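Local coordinates for cytochrome c-550-like protein (Thermosynechococcus elongatus, PDB 4LJI), which probably carries electrons as a low-potential cytochrome c with one covalently bound heme c, and can partially replace cytochrome c-550, at the interface of chains A and B. Sequence-based numbering; all coordinates share one arbitrary frame. Chains: chain A/B, Cytochrome c-550-like protein.

The interface of chains A and B. Residues chain A 45-46, 48-50; chain B 44-50.
A:Asn49 and B:Asn49 meet across the two-fold axis where, in each chain, the short helix 48-51 follows the end of helix 33-46 and presents its single turn, with helical backbone torsions, to the other copy. The pair is a worked example of how a symmetric interface can satisfy polar groups by exchange: each side-chain oxygen takes the backbone N-H of the opposite asparagine. A:Asn49 N donates to B:Asn49 OD1 at 2.8 Å, and B:Asn49 N returns the bond to A:Asn49 OD1 at 2.7 Å. Both bonds are bent, 148° at the hydrogen, and both donors lie above the carbonyl plane, away from a lone pair. The side chains reach toward each other tip to tip, and their amides stack nearly parallel, the planes 10° apart. In A:Asn49, CG stands anti to the carbonyl carbon (chi1 -59°), which carries the amide over the start of the partner's helix. Its other branch, ND2, turns to the last turn of B helix 33-46 and makes a weak bond to the backbone carbonyl B:Glu45 O at 3.0 Å. An alanine in place of A:Asn49 would probably leave B:Asn49 N without its acceptor and the amide of B:Asn49 without its stacking mate. On the symmetry-related side, B:Asn49 ND2 reaches A:Glu45 O through a water. Another water links A:Asn49 O to B:Asn46 O, lying 2.8 Å from the latter. Beside this pair, A:Lys48 runs alongside B:Glu45, the two chains pointing the same way, its CG anti to the backbone N and the chain extended; NZ forms a long salt bridge to the carboxylate OE1 at 3.9 Å, loosely defined because B:Glu45 is poorly ordered. In the deposited assembly the patch pairs two copies through the heme-binding CXXCH segment, whose cysteines hold heme c covalently; this pairing may belong to the crystal alone, and a role in electron transfer cannot be read from the contact.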
ATOM      1  N   GLU A  45      -6.012  -0.495   2.044  1.00 20.05           N
ATOM      2  CA  GLU A  45      -5.800   0.925   1.770  1.00 21.22           C
ATOM      3  C   GLU A  45      -4.534   1.491   2.393  1.00 25.78           C
ATOM      4  O   GLU A  45      -3.934   2.435   1.862  1.00 24.18           O
ATOM      5  CB  GLU A  45      -7.030   1.766   2.165  1.00 20.39           C
ATOM      6  CG  GLU A  45      -8.367   1.354   1.485  1.00 35.22           C
ATOM      7  CD  GLU A  45      -8.356   1.343  -0.058  1.00 44.81           C
ATOM      8  OE1 GLU A  45      -7.416   1.886  -0.695  1.00 43.46           O
ATOM      9  OE2 GLU A  45      -9.318   0.783  -0.640  1.00 49.31           O
ATOM     10  N   ASN A  46      -4.093   0.891   3.492  1.00 15.61           N
ATOM     11  CA  ASN A  46      -3.064   1.505   4.320  1.00 13.81           C
ATOM     12  C   ASN A  46      -1.791   0.713   4.493  1.00 13.47           C
ATOM     13  O   ASN A  46      -0.788   1.271   4.961  1.00 14.72           O
ATOM     14  CB  ASN A  46      -3.626   1.829   5.713  1.00 15.05           C
ATOM     15  CG  ASN A  46      -4.705   2.877   5.660  1.00 17.58           C
ATOM     16  OD1 ASN A  46      -4.425   4.046   5.356  1.00 22.13           O
ATOM     17  ND2 ASN A  46      -5.952   2.478   5.914  1.00 20.41           N
ATOM     18  N   LYS A  48      -0.982  -2.468   2.431  1.00 15.59           N
ATOM     19  CA  LYS A  48      -0.712  -3.492   1.416  1.00 15.59           C
ATOM     20  C   LYS A  48       0.594  -3.323   0.628  1.00 13.87           C
ATOM     21  O   LYS A  48       1.097  -4.289   0.085  1.00 18.57           O
ATOM     22  CB  LYS A  48      -1.910  -3.645   0.459  1.00 16.15           C
ATOM     23  CG  LYS A  48      -1.909  -4.914  -0.349  1.00 18.13           C
ATOM     24  CD  LYS A  48      -3.241  -5.039  -1.055  1.00 18.93           C
ATOM     25  CE  LYS A  48      -3.196  -6.109  -2.122  1.00 24.98           C
ATOM     26  NZ  LYS A  48      -4.569  -6.324  -2.634  1.00 31.86           N
ATOM     27  N   ASN A  49       1.132  -2.110   0.540  1.00 16.10           N
ATOM     28  CA  ASN A  49       2.378  -1.957  -0.222  1.00 17.79           C
ATOM     29  C   ASN A  49       3.489  -2.784   0.435  1.00 14.88           C
ATOM     30  O   ASN A  49       4.359  -3.288  -0.238  1.00 14.33           O
ATOM     31  CB  ASN A  49       2.887  -0.524  -0.237  1.00 14.54           C
ATOM     32  CG  ASN A  49       1.915   0.487  -0.827  1.00 11.07           C
ATOM     33  OD1 ASN A  49       2.268   1.657  -0.864  1.00 16.26           O
ATOM     34  ND2 ASN A  49       0.734   0.082  -1.278  1.00 14.06           N
ATOM     35  N   CYS A  50       3.469  -2.891   1.779  1.00 12.06           N
ATOM     36  CA  CYS A  50       4.532  -3.592   2.481  1.00 10.37           C
ATOM     37  C   CYS A  50       4.158  -4.974   2.951  1.00 10.69           C
ATOM     38  O   CYS A  50       5.026  -5.801   3.236  1.00 12.13           O
ATOM     39  CB  CYS A  50       5.022  -2.739   3.676  1.00 14.36           C
ATOM     40  SG  CYS A  50       5.784  -1.150   3.092  1.00 16.02           S
TER
ATOM     41  N   GLU B  44      -2.718   2.718  -5.591  1.00 15.85           N
ATOM     42  CA  GLU B  44      -3.237   2.468  -4.241  1.00 16.81           C
ATOM     43  C   GLU B  44      -2.700   1.139  -3.687  1.00 19.05           C
ATOM     44  O   GLU B  44      -2.239   1.093  -2.538  1.00 19.69           O
ATOM     45  CB  GLU B  44      -4.741   2.481  -4.283  1.00 13.76           C
ATOM     46  CG  GLU B  44      -5.252   3.831  -4.683  1.00 14.95           C
ATOM     47  CD  GLU B  44      -6.740   3.866  -4.913  1.00 21.11           C
ATOM     48  OE1 GLU B  44      -7.324   4.963  -4.802  1.00 27.79           O
ATOM     49  OE2 GLU B  44      -7.318   2.808  -5.217  1.00 27.25           O
ATOM     50  N   GLU B  45      -2.719   0.087  -4.514  1.00 18.14           N
ATOM     51  CA  GLU B  45      -2.327  -1.261  -4.069  1.00 18.05           C
ATOM     52  C   GLU B  45      -0.830  -1.382  -3.783  1.00 24.16           C
ATOM     53  O   GLU B  45      -0.415  -2.177  -2.935  1.00 24.81           O
ATOM     54  CB  GLU B  45      -2.749  -2.338  -5.083  1.00 18.80           C
ATOM     55  CG  GLU B  45      -4.221  -2.390  -5.377  1.00 26.02           C
ATOM     56  CD  GLU B  45      -4.644  -3.696  -6.038  1.00 42.07           C
ATOM     57  OE1 GLU B  45      -3.836  -4.659  -6.072  1.00 46.06           O
ATOM     58  OE2 GLU B  45      -5.790  -3.758  -6.531  1.00 46.76           O
ATOM     59  N   ASN B  46      -0.014  -0.578  -4.460  1.00 14.73           N
ATOM     60  CA  ASN B  46       1.424  -0.819  -4.477  1.00 12.03           C
ATOM     61  C   ASN B  46       2.335   0.296  -4.034  1.00  9.84           C
ATOM     62  O   ASN B  46       3.483   0.076  -3.692  1.00 11.37           O
ATOM     63  CB  ASN B  46       1.858  -1.234  -5.904  1.00 10.36           C
ATOM     64  CG  ASN B  46       1.281  -2.556  -6.314  1.00 15.02           C
ATOM     65  OD1 ASN B  46       1.785  -3.605  -5.899  1.00 17.65           O
ATOM     66  ND2 ASN B  46       0.222  -2.538  -7.107  1.00 16.27           N
ATOM     67  N   CYS B  47       1.792   1.522  -4.022  1.00 14.54           N
ATOM     68  CA  CYS B  47       2.648   2.697  -3.886  1.00 15.59           C
ATOM     69  C   CYS B  47       2.210   3.753  -2.860  1.00 11.79           C
ATOM     70  O   CYS B  47       3.058   4.445  -2.263  1.00 13.23           O
ATOM     71  CB  CYS B  47       2.744   3.395  -5.252  1.00 11.05           C
ATOM     72  SG  CYS B  47       2.810   2.307  -6.687  1.00 13.95           S
ATOM     73  N   LYS B  48       0.901   3.885  -2.680  1.00 14.60           N
ATOM     74  CA  LYS B  48       0.328   4.999  -1.923  1.00 14.12           C
ATOM     75  C   LYS B  48       0.801   5.046  -0.473  1.00 12.73           C
ATOM     76  O   LYS B  48       0.812   6.111   0.133  1.00 14.57           O
ATOM     77  CB  LYS B  48      -1.214   4.921  -1.939  1.00 14.97           C
ATOM     78  CG  LYS B  48      -1.931   6.137  -1.361  1.00 20.39           C
ATOM     79  CD  LYS B  48      -3.426   5.902  -1.367  1.00 21.99           C
ATOM     80  CE  LYS B  48      -4.161   7.039  -0.680  1.00 25.84           C
ATOM     81  NZ  LYS B  48      -5.622   6.940  -0.904  1.00 27.67           N
ATOM     82  N   ASN B  49       1.186   3.896   0.084  1.00 15.36           N
ATOM     83  CA  ASN B  49       1.440   3.895   1.529  1.00 14.51           C
ATOM     84  C   ASN B  49       2.707   4.726   1.792  1.00 11.96           C
ATOM     85  O   ASN B  49       2.863   5.309   2.865  1.00 17.83           O
ATOM     86  CB  ASN B  49       1.722   2.486   2.083  1.00 12.46           C
ATOM     87  CG  ASN B  49       0.597   1.447   1.873  1.00 13.23           C
ATOM     88  OD1 ASN B  49       0.904   0.281   2.042  1.00 15.28           O
ATOM     89  ND2 ASN B  49      -0.637   1.829   1.519  1.00 12.10           N
ATOM     90  N   CYS B  50       3.625   4.724   0.812  1.00 13.91           N
ATOM     91  CA  CYS B  50       4.823   5.547   0.896  1.00 13.26           C
ATOM     92  C   CYS B  50       4.679   6.853   0.142  1.00 13.24           C
ATOM     93  O   CYS B  50       5.421   7.773   0.423  1.00 14.39           O
ATOM     94  CB  CYS B  50       6.032   4.794   0.292  1.00 10.49           C
ATOM     95  SG  CYS B  50       6.448   3.336   1.314  1.00 16.00           S
TER
HETATM   96  O   HOH W   1      -2.145   4.462   1.844  1.00 23.75           O
HETATM   97  O   HOH W   2       4.001  -2.589  -3.040  1.00 28.05           O
HETATM   98  O   HOH W   3       0.779  -4.684  -3.089  1.00 30.51           O